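Local coordinates for MccF (Escherichia coli, PDB 4IIY), which is a microcin C7 self-immunity protein of the peptidase S66 family, probably a serine carboxypeptidase that hydrolyses the toxic aminoacyl-nucleotide, at residues B[111-122]-B[139-150]; B[34-42]-B[156-164]. The protein carries 1 engineered substitution. One frame throughout, in Å; residues are numbered along the deposited sequence.

Contact 1 (B[111-122]-B[139-150]). Engineered in segment 139-150: A145 (natural residue Ser). With 1EI (5'-O-(L-alpha-glutamylsulfamoyl)inosine), chain K.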
loop_
_atom_site.group_PDB
_atom_site.type_symbol
_atom_site.label_atom_id
_atom_site.label_comp_id
_atom_site.label_asym_id
_atom_site.label_seq_id
_atom_site.Cartn_x
_atom_site.Cartn_y
_atom_site.Cartn_z
ATOM N N THR B 111 -11.214 30.837 -4.669
ATOM C CA THR B 111 -12.347 30.215 -3.989
ATOM C C THR B 111 -12.194 28.688 -3.913
ATOM O O THR B 111 -12.684 28.048 -2.986
ATOM C CB THR B 111 -13.679 30.567 -4.694
ATOM O OG1 THR B 111 -13.904 31.981 -4.607
ATOM C CG2 THR B 111 -14.854 29.851 -4.057
ATOM N N CYS B 112 -11.523 28.117 -4.914
ATOM C CA CYS B 112 -11.395 26.667 -5.057
ATOM C C CYS B 112 -9.959 26.320 -5.411
ATOM O O CYS B 112 -9.373 26.926 -6.315
ATOM C CB CYS B 112 -12.354 26.160 -6.143
ATOM S SG CYS B 112 -12.181 24.419 -6.604
ATOM N N ILE B 113 -9.399 25.367 -4.670
ATOM C CA ILE B 113 -8.067 24.826 -4.925
ATOM C C ILE B 113 -8.237 23.407 -5.465
ATOM O O ILE B 113 -8.753 22.532 -4.764
ATOM C CB ILE B 113 -7.216 24.829 -3.640
ATOM C CG1 ILE B 113 -6.970 26.272 -3.181
ATOM C CG2 ILE B 113 -5.896 24.103 -3.855
ATOM C CD1 ILE B 113 -6.232 26.386 -1.856
ATOM N N MET B 114 -7.828 23.209 -6.717
ATOM C CA MET B 114 -8.105 21.992 -7.474
ATOM C C MET B 114 -6.816 21.280 -7.874
ATOM O O MET B 114 -5.895 21.894 -8.417
ATOM C CB MET B 114 -8.899 22.352 -8.737
ATOM C CG MET B 114 -9.208 21.173 -9.659
ATOM S SD MET B 114 -10.131 21.670 -11.144
ATOM C CE MET B 114 -11.731 22.056 -10.420
ATOM N N SER B 115 -6.749 19.981 -7.607
ATOM C CA SER B 115 -5.629 19.174 -8.049
ATOM C C SER B 115 -5.549 19.126 -9.566
ATOM O O SER B 115 -6.580 19.028 -10.227
ATOM C CB SER B 115 -5.811 17.762 -7.500
ATOM O OG SER B 115 -4.818 16.888 -7.986
ATOM N N THR B 116 -4.343 19.171 -10.127
ATOM C CA THR B 116 -4.206 18.901 -11.560
ATOM C C THR B 116 -4.374 17.405 -11.881
ATOM O O THR B 116 -5.031 17.039 -12.867
ATOM C CB THR B 116 -2.859 19.370 -12.123
ATOM O OG1 THR B 116 -1.801 18.723 -11.404
ATOM C CG2 THR B 116 -2.713 20.893 -12.022
ATOM N N ILE B 117 -3.769 16.562 -11.041
ATOM C CA ILE B 117 -3.763 15.109 -11.189
ATOM C C ILE B 117 -3.142 14.527 -9.921
ATOM O O ILE B 117 -2.515 15.247 -9.140
ATOM C CB ILE B 117 -2.943 14.669 -12.429
ATOM C CG1 ILE B 117 -3.310 13.250 -12.879
ATOM C CG2 ILE B 117 -1.440 14.802 -12.170
ATOM C CD1 ILE B 117 -2.919 12.956 -14.332
ATOM N N GLY B 118 -3.303 13.227 -9.729
ATOM C CA GLY B 118 -2.708 12.533 -8.603
ATOM C C GLY B 118 -1.315 12.005 -8.885
ATOM O O GLY B 118 -0.448 12.742 -9.364
ATOM N N GLY B 119 -1.101 10.732 -8.566
ATOM C CA GLY B 119 0.200 10.107 -8.679
ATOM C C GLY B 119 0.397 9.127 -7.536
ATOM O O GLY B 119 -0.316 8.127 -7.436
ATOM N N ASP B 120 1.349 9.429 -6.656
ATOM C CA ASP B 120 1.742 8.530 -5.571
ATOM C C ASP B 120 2.183 9.262 -4.302
ATOM O O ASP B 120 2.306 8.627 -3.251
ATOM C CB ASP B 120 2.919 7.653 -6.010
ATOM C CG ASP B 120 2.543 6.651 -7.065
ATOM O OD1 ASP B 120 2.028 5.571 -6.703
ATOM O OD2 ASP B 120 2.777 6.933 -8.254
ATOM N N ASN B 121 2.454 10.564 -4.390
ATOM C CA ASN B 121 3.364 11.202 -3.436
ATOM C C ASN B 121 2.820 12.362 -2.617
ATOM O O ASN B 121 3.590 13.041 -1.928
ATOM C CB ASN B 121 4.666 11.597 -4.155
ATOM C CG ASN B 121 5.381 10.397 -4.708
ATOM O OD1 ASN B 121 5.600 10.285 -5.904
ATOM N ND2 ASN B 121 5.703 9.450 -3.834
ATOM N N SER B 122 1.520 12.609 -2.655
ATOM C CA SER B 122 1.021 13.757 -1.911
ATOM C C SER B 122 1.107 13.569 -0.399
ATOM O O SER B 122 1.198 14.562 0.326
ATOM C CB SER B 122 -0.382 14.175 -2.347
ATOM O OG SER B 122 -1.371 13.307 -1.842
ATOM N N LYS B 139 -11.215 27.185 1.988
ATOM C CA LYS B 139 -11.532 27.171 0.565
ATOM C C LYS B 139 -12.024 25.782 0.198
ATOM O O LYS B 139 -11.844 24.832 0.962
ATOM C CB LYS B 139 -10.301 27.532 -0.278
ATOM C CG LYS B 139 -9.777 28.959 -0.042
ATOM C CD LYS B 139 -8.485 29.211 -0.807
ATOM C CE LYS B 139 -7.778 30.474 -0.325
ATOM N NZ LYS B 139 -8.611 31.706 -0.481
ATOM N N ILE B 140 -12.659 25.673 -0.962
ATOM C CA ILE B 140 -13.029 24.381 -1.511
ATOM C C ILE B 140 -11.770 23.684 -2.019
ATOM O O ILE B 140 -11.107 24.181 -2.928
ATOM C CB ILE B 140 -14.016 24.552 -2.676
ATOM C CG1 ILE B 140 -15.302 25.234 -2.191
ATOM C CG2 ILE B 140 -14.313 23.198 -3.331
ATOM C CD1 ILE B 140 -16.180 25.747 -3.311
ATOM N N ILE B 141 -11.431 22.544 -1.424
ATOM C CA ILE B 141 -10.269 21.768 -1.843
ATOM C C ILE B 141 -10.808 20.504 -2.493
ATOM O O ILE B 141 -11.597 19.785 -1.874
ATOM C CB ILE B 141 -9.374 21.377 -0.642
ATOM C CG1 ILE B 141 -9.122 22.570 0.287
ATOM C CG2 ILE B 141 -8.073 20.739 -1.133
ATOM C CD1 ILE B 141 -8.412 23.702 -0.344
ATOM N N ILE B 142 -10.408 20.246 -3.735
ATOM C CA ILE B 142 -11.011 19.180 -4.527
ATOM C C ILE B 142 -9.987 18.427 -5.378
ATOM O O ILE B 142 -9.051 19.013 -5.938
ATOM C CB ILE B 142 -12.183 19.735 -5.388
ATOM C CG1 ILE B 142 -13.002 18.608 -6.033
ATOM C CG2 ILE B 142 -11.675 20.742 -6.427
ATOM C CD1 ILE B 142 -14.360 19.083 -6.522
ATOM N N GLY B 143 -10.165 17.111 -5.430
ATOM C CA GLY B 143 -9.367 16.228 -6.264
ATOM C C GLY B 143 -9.711 14.800 -5.893
ATOM O O GLY B 143 -10.701 14.555 -5.201
ATOM N N TYR B 144 -8.905 13.848 -6.343
ATOM C CA TYR B 144 -9.190 12.446 -6.048
ATOM C C TYR B 144 -7.918 11.613 -6.134
ATOM O O TYR B 144 -6.821 12.159 -6.280
ATOM C CB TYR B 144 -10.341 11.909 -6.930
ATOM C CG TYR B 144 -10.021 11.673 -8.393
ATOM C CD1 TYR B 144 -9.817 10.386 -8.868
ATOM C CD2 TYR B 144 -9.958 12.726 -9.306
ATOM C CE1 TYR B 144 -9.540 10.148 -10.207
ATOM C CE2 TYR B 144 -9.694 12.494 -10.641
ATOM C CZ TYR B 144 -9.476 11.211 -11.080
ATOM O OH TYR B 144 -9.197 11.026 -12.418
ATOM N N ALA B 145 -8.054 10.299 -6.021
ATOM C CA ALA B 145 -6.932 9.400 -6.259
ATOM C C ALA B 145 -5.847 9.666 -5.218
ATOM O O ALA B 145 -6.149 9.735 -4.028
ATOM C CB ALA B 145 -6.415 9.551 -7.679
ATOM N N ASP B 146 -4.592 9.806 -5.627
ATOM C CA ASP B 146 -3.529 10.075 -4.653
ATOM C C ASP B 146 -3.799 11.288 -3.769
ATOM O O ASP B 146 -3.319 11.370 -2.622
ATOM C CB ASP B 146 -2.189 10.276 -5.361
ATOM C CG ASP B 146 -1.073 10.543 -4.385
ATOM O OD1 ASP B 146 -0.681 9.599 -3.678
ATOM O OD2 ASP B 146 -0.621 11.706 -4.296
ATOM N N THR B 147 -4.535 12.256 -4.303
ATOM C CA THR B 147 -4.810 13.475 -3.548
ATOM C C THR B 147 -5.672 13.224 -2.304
ATOM O O THR B 147 -5.783 14.088 -1.430
ATOM C CB THR B 147 -5.419 14.537 -4.469
ATOM O OG1 THR B 147 -4.738 14.488 -5.730
ATOM C CG2 THR B 147 -5.251 15.927 -3.873
ATOM N N THR B 148 -6.258 12.031 -2.209
ATOM C CA THR B 148 -6.873 11.576 -0.971
ATOM C C THR B 148 -6.017 11.872 0.258
ATOM O O THR B 148 -6.535 12.224 1.314
ATOM C CB THR B 148 -7.107 10.052 -1.027
ATOM O OG1 THR B 148 -8.045 9.737 -2.062
ATOM C CG2 THR B 148 -7.645 9.510 0.297
ATOM N N ALA B 149 -4.703 11.708 0.146
ATOM C CA ALA B 149 -3.857 11.944 1.316
ATOM C C ALA B 149 -4.040 13.368 1.850
ATOM O O ALA B 149 -4.088 13.585 3.067
ATOM C CB ALA B 149 -2.396 11.665 0.996
ATOM N N LEU B 150 -4.145 14.336 0.945
ATOM C CA LEU B 150 -4.378 15.729 1.323
ATOM C C LEU B 150 -5.807 15.984 1.782
ATOM O O LEU B 150 -6.028 16.687 2.767
ATOM C CB LEU B 150 -4.057 16.680 0.174
ATOM C CG LEU B 150 -2.672 16.561 -0.440
ATOM C CD1 LEU B 150 -2.463 17.708 -1.411
ATOM C CD2 LEU B 150 -1.582 16.559 0.637
HETATM O O6 1EI K . -1.279 7.654 -20.232
HETATM C C6 1EI K . -2.444 7.524 -19.797
HETATM N N1 1EI K . -3.412 6.954 -20.544
HETATM C C2 1EI K . -4.670 6.812 -20.091
HETATM N N3 1EI K . -5.065 7.222 -18.875
HETATM C C5 1EI K . -2.798 7.999 -18.447
HETATM C C4 1EI K . -4.186 7.809 -18.035
HETATM N N7 1EI K . -2.168 8.606 -17.421
HETATM C C8 1EI K . -3.075 8.787 -16.432
HETATM N N9 1EI K . -4.270 8.307 -16.807
HETATM C "C1'" 1EI K . -5.504 8.309 -16.003
HETATM O "O4'" 1EI K . -5.564 9.424 -15.126
HETATM C "C2'" 1EI K . -5.497 7.083 -15.113
HETATM O "O2'" 1EI K . -6.143 5.995 -15.775
HETATM C "C3'" 1EI K . -6.263 7.538 -13.892
HETATM O "O3'" 1EI K . -7.591 7.024 -13.943
HETATM C "C4'" 1EI K . -6.332 9.052 -13.984
HETATM C "C5'" 1EI K . -5.797 9.724 -12.726
HETATM O "O5'" 1EI K . -4.413 9.417 -12.533
HETATM S SBF 1EI K . -3.794 9.672 -11.153
HETATM O OAE 1EI K . -2.398 10.009 -11.329
HETATM O OAF 1EI K . -4.544 10.750 -10.566
HETATM N NAQ 1EI K . -3.992 8.368 -10.341
HETATM C C 1EI K . -3.721 8.183 -9.031
HETATM O O 1EI K . -3.287 9.007 -8.235
HETATM C CA 1EI K . -4.029 6.818 -8.486
HETATM N N 1EI K . -4.449 5.920 -9.547
HETATM C CB 1EI K . -2.815 6.274 -7.741
HETATM C CG 1EI K . -3.235 5.481 -6.506
HETATM C CD 1EI K . -3.659 4.082 -6.893
HETATM O OE1 1EI K . -3.962 3.848 -8.081
HETATM O OE2 1EI K . -3.686 3.214 -6.003
HETATM O O HOH W 1 -6.272 14.551 -7.994
#
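T111 O accepts I140 N at 3.1 Å and so begins a parallel ladder in which strands 112-115 and 140-143 run side by side at 15°. I113 N then gives a short bond of 2.7 Å to I140 O, I113 O takes I142 N, and S115 N closes the series on I142 O. Apolar side chains line both faces. On one, C112 SG rests 3.7 Å from I142 CG2, with M114 beside the same methyl and F163 of the next strand over I140 and I142; on the other, I141 CD1 turns back to I113 CB.

Beyond the strands the polar contacts take over. D146 has CG anti to the backbone N (chi1 -180°), which carries the carboxylate across to the loop 118-122. There OD2 receives S122 N at 2.8 Å through its syn lone pair; S122 has two conformers, so any further bond from its OG to D146 O or OD2 is doubtful. With an alanine here, S122 N would probably be left without its acceptor and loop 118-122 freer to move. A water bridges S115 OG, Y144 N and T147 OG1 where the strands part.

The ligand is held by both loops. Its carbonyl O accepts G119 N at 2.8 Å and D146 N at 3.0 Å, and G118 N reaches sulfamoyl OAF. A145, engineered from the serine predicted to be the nucleophile, brings CB to 3.2 Å from that carbonyl O. Two backbone N-H groups converging on the scissile-type carbonyl are consistent with an oxyanion hole, which would probably polarise the carbonyl and steady negative charge on its oxygen during hydrolysis.

Contact 2 (B[34-42]-B[156-164]). With EDO (1,2-ethanediol), chain P.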
loop_
_atom_site.group_PDB
_atom_site.type_symbol
_atom_site.label_atom_id
_atom_site.label_comp_id
_atom_site.label_asym_id
_atom_site.label_seq_id
_atom_site.Cartn_x
_atom_site.Cartn_y
_atom_site.Cartn_z
ATOM N N PRO B 34 -18.636 21.027 11.589
ATOM C CA PRO B 34 -17.454 21.055 10.719
ATOM C C PRO B 34 -17.139 22.459 10.204
ATOM O O PRO B 34 -18.002 23.340 10.192
ATOM C CB PRO B 34 -17.856 20.140 9.558
ATOM C CG PRO B 34 -19.326 20.195 9.529
ATOM C CD PRO B 34 -19.756 20.305 10.965
ATOM N N LEU B 35 -15.894 22.664 9.793
ATOM C CA LEU B 35 -15.475 23.912 9.178
ATOM C C LEU B 35 -15.881 23.887 7.705
ATOM O O LEU B 35 -15.583 22.918 7.000
ATOM C CB LEU B 35 -13.964 24.073 9.329
ATOM C CG LEU B 35 -13.302 25.288 8.684
ATOM C CD1 LEU B 35 -13.798 26.586 9.316
ATOM C CD2 LEU B 35 -11.792 25.185 8.796
ATOM N N LEU B 36 -16.562 24.940 7.254
ATOM C CA LEU B 36 -17.108 24.995 5.896
ATOM C C LEU B 36 -16.505 26.110 5.059
ATOM O O LEU B 36 -16.321 27.234 5.536
ATOM C CB LEU B 36 -18.625 25.183 5.942
ATOM C CG LEU B 36 -19.427 24.168 6.748
ATOM C CD1 LEU B 36 -20.910 24.499 6.650
ATOM C CD2 LEU B 36 -19.153 22.747 6.258
ATOM N N ALA B 37 -16.200 25.800 3.804
ATOM C CA ALA B 37 -15.737 26.806 2.852
ATOM C C ALA B 37 -16.916 27.576 2.258
ATOM O O ALA B 37 -18.054 27.097 2.260
ATOM C CB ALA B 37 -14.935 26.143 1.738
ATOM N N ALA B 38 -16.636 28.771 1.744
ATOM C CA ALA B 38 -17.622 29.517 0.969
ATOM C C ALA B 38 -17.971 28.759 -0.311
ATOM O O ALA B 38 -17.121 28.071 -0.891
ATOM C CB ALA B 38 -17.092 30.904 0.630
ATOM N N PRO B 39 -19.219 28.887 -0.775
ATOM C CA PRO B 39 -19.628 28.157 -1.977
ATOM C C PRO B 39 -18.996 28.728 -3.242
ATOM O O PRO B 39 -18.549 29.875 -3.265
ATOM C CB PRO B 39 -21.145 28.356 -2.001
ATOM C CG PRO B 39 -21.360 29.660 -1.286
ATOM C CD PRO B 39 -20.320 29.677 -0.196
ATOM N N LEU B 40 -18.962 27.912 -4.289
ATOM C CA LEU B 40 -18.491 28.346 -5.596
ATOM C C LEU B 40 -19.583 29.147 -6.314
ATOM O O LEU B 40 -20.776 28.961 -6.052
ATOM C CB LEU B 40 -18.108 27.125 -6.435
ATOM C CG LEU B 40 -17.337 27.354 -7.731
ATOM C CD1 LEU B 40 -15.953 27.891 -7.437
ATOM C CD2 LEU B 40 -17.243 26.052 -8.526
ATOM N N ALA B 41 -19.164 30.019 -7.223
ATOM C CA ALA B 41 -20.082 30.740 -8.098
ATOM C C ALA B 41 -19.449 30.901 -9.466
ATOM O O ALA B 41 -18.222 30.981 -9.594
ATOM C CB ALA B 41 -20.422 32.108 -7.510
ATOM N N VAL B 42 -20.292 30.971 -10.490
ATOM C CA VAL B 42 -19.834 31.273 -11.832
ATOM C C VAL B 42 -18.977 32.530 -11.796
ATOM O O VAL B 42 -19.345 33.538 -11.173
ATOM C CB VAL B 42 -21.032 31.467 -12.782
ATOM C CG1 VAL B 42 -20.580 32.060 -14.115
ATOM C CG2 VAL B 42 -21.749 30.143 -12.999
ATOM N N ALA B 156 -8.566 15.765 8.865
ATOM C CA ALA B 156 -8.106 15.291 10.170
ATOM C C ALA B 156 -7.534 16.427 11.018
ATOM O O ALA B 156 -7.783 16.491 12.227
ATOM C CB ALA B 156 -7.077 14.166 10.008
ATOM N N LYS B 157 -6.779 17.324 10.390
ATOM C CA LYS B 157 -6.116 18.405 11.116
ATOM C C LYS B 157 -6.995 19.616 11.399
ATOM O O LYS B 157 -6.757 20.331 12.380
ATOM C CB LYS B 157 -4.880 18.868 10.348
ATOM C CG LYS B 157 -3.699 17.927 10.448
ATOM C CD LYS B 157 -3.116 17.947 11.863
ATOM C CE LYS B 157 -1.905 17.043 11.996
ATOM N NZ LYS B 157 -1.374 17.067 13.392
ATOM N N THR B 158 -7.996 19.867 10.555
ATOM C CA THR B 158 -8.715 21.142 10.597
ATOM C C THR B 158 -10.226 21.016 10.703
ATOM O O THR B 158 -10.901 21.998 11.033
ATOM C CB THR B 158 -8.433 22.022 9.350
ATOM O OG1 THR B 158 -9.061 21.438 8.200
ATOM C CG2 THR B 158 -6.943 22.171 9.100
ATOM N N GLY B 159 -10.767 19.841 10.394
ATOM C CA GLY B 159 -12.205 19.674 10.332
ATOM C C GLY B 159 -12.861 20.262 9.096
ATOM O O GLY B 159 -14.088 20.225 8.985
ATOM N N LEU B 160 -12.066 20.796 8.171
ATOM C CA LEU B 160 -12.598 21.341 6.921
ATOM C C LEU B 160 -13.227 20.255 6.053
ATOM O O LEU B 160 -12.634 19.196 5.834
ATOM C CB LEU B 160 -11.485 22.028 6.134
ATOM C CG LEU B 160 -11.850 22.623 4.771
ATOM C CD1 LEU B 160 -12.902 23.727 4.898
ATOM C CD2 LEU B 160 -10.598 23.155 4.097
ATOM N N ILE B 161 -14.429 20.520 5.563
ATOM C CA ILE B 161 -15.075 19.621 4.619
ATOM C C ILE B 161 -14.466 19.842 3.239
ATOM O O ILE B 161 -14.626 20.910 2.634
ATOM C CB ILE B 161 -16.596 19.831 4.595
ATOM C CG1 ILE B 161 -17.177 19.603 6.001
ATOM C CG2 ILE B 161 -17.239 18.927 3.548
ATOM C CD1 ILE B 161 -16.804 18.266 6.624
ATOM N N THR B 162 -13.708 18.839 2.793
ATOM C CA THR B 162 -13.074 18.810 1.476
ATOM C C THR B 162 -13.859 17.871 0.550
ATOM O O THR B 162 -14.808 17.213 0.986
ATOM C CB THR B 162 -11.606 18.343 1.570
ATOM O OG1 THR B 162 -11.553 16.973 1.995
ATOM C CG2 THR B 162 -10.824 19.217 2.532
ATOM N N PHE B 163 -13.474 17.823 -0.728
ATOM C CA PHE B 163 -14.296 17.186 -1.755
ATOM C C PHE B 163 -13.560 16.147 -2.579
ATOM O O PHE B 163 -12.486 16.421 -3.119
ATOM C CB PHE B 163 -14.877 18.259 -2.681
ATOM C CG PHE B 163 -15.808 19.201 -1.978
ATOM C CD1 PHE B 163 -17.173 18.998 -2.012
ATOM C CD2 PHE B 163 -15.308 20.251 -1.223
ATOM C CE1 PHE B 163 -18.031 19.855 -1.319
ATOM C CE2 PHE B 163 -16.158 21.103 -0.526
ATOM C CZ PHE B 163 -17.519 20.902 -0.578
ATOM N N TYR B 164 -14.156 14.956 -2.665
ATOM C CA TYR B 164 -13.697 13.926 -3.584
ATOM C C TYR B 164 -14.360 14.233 -4.912
ATOM O O TYR B 164 -15.580 14.128 -5.033
ATOM C CB TYR B 164 -14.094 12.521 -3.106
ATOM C CG TYR B 164 -13.096 11.482 -3.569
ATOM C CD1 TYR B 164 -11.844 11.410 -2.969
ATOM C CD2 TYR B 164 -13.368 10.615 -4.627
ATOM C CE1 TYR B 164 -10.906 10.508 -3.375
ATOM C CE2 TYR B 164 -12.422 9.684 -5.051
ATOM C CZ TYR B 164 -11.187 9.646 -4.411
ATOM O OH TYR B 164 -10.185 8.771 -4.795
HETATM C C1 EDO P . -18.976 34.200 -3.259
HETATM O O1 EDO P . -19.325 33.560 -2.024
HETATM C C2 EDO P . -18.837 33.167 -4.375
HETATM O O2 EDO P . -17.676 32.349 -4.169
HETATM O O HOH W 2 -16.555 23.095 2.923
#
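L35 and L160 meet where the N-terminal arm crosses the turn that follows helix 148-158. The backbones make a single bridge: I161 N points almost straight at L35 O, 3.0 Å away, whereas L35 N approaches G159 O from well above its carbonyl plane, at 3.1 Å. G159 leaves the helix with positive phi, and just before it T158 OG1 accepts L160 N in an ST turn, while also bonding to I154 O one turn back.

The side chain of L35 can be followed outward. CB lies against G159 O and L160 CA, 3.9 Å from each; CG, placed anti to the amide nitrogen (chi1 177°), comes to 4.1 Å from L160 CD1; and the branch CD2 reaches T158 O at the helix end and L160 CB just beyond it. On the other side of the arm P34 and L36 both pack on I161: P34 CB meets I161 CD1 at 3.6 Å, and L36 CD2 lies alongside I161 CG1. Further along, a water links A37 N and I161 O, giving each a partner beyond the last direct bond.

Around this crossing, L160 is backed by I154 of helix 148-158 and I134 of helix 131-136, I161 leans on Y155, and A37 rests against I140 of strand 140-143, while strand 162-164 continues into the sheet between 140-143 and 345-347.

In the fold
From its first ordered residues, the arm 34-42, the chain runs into strand 45-49 and returns much later to helix 148-158 and the turn after it, where contact 2 closes a loop with 113 residues between its segments. Contact 1 is nested inside that loop and closes a far shorter one, the beta-alpha-beta unit of strand 110-115, helix 131-136 and strand 140-143. The two meet in one sheet, where strands 140-143 and 162-164 are neighbours, and again at Y164 OH, which bonds A145 N. Contact 1 joins the sheet to the ligand pocket, and contact 2 ties the N-terminal arm to the turn between helix 148-158 and strand 162-164, an inner strand, away from the annotated sites.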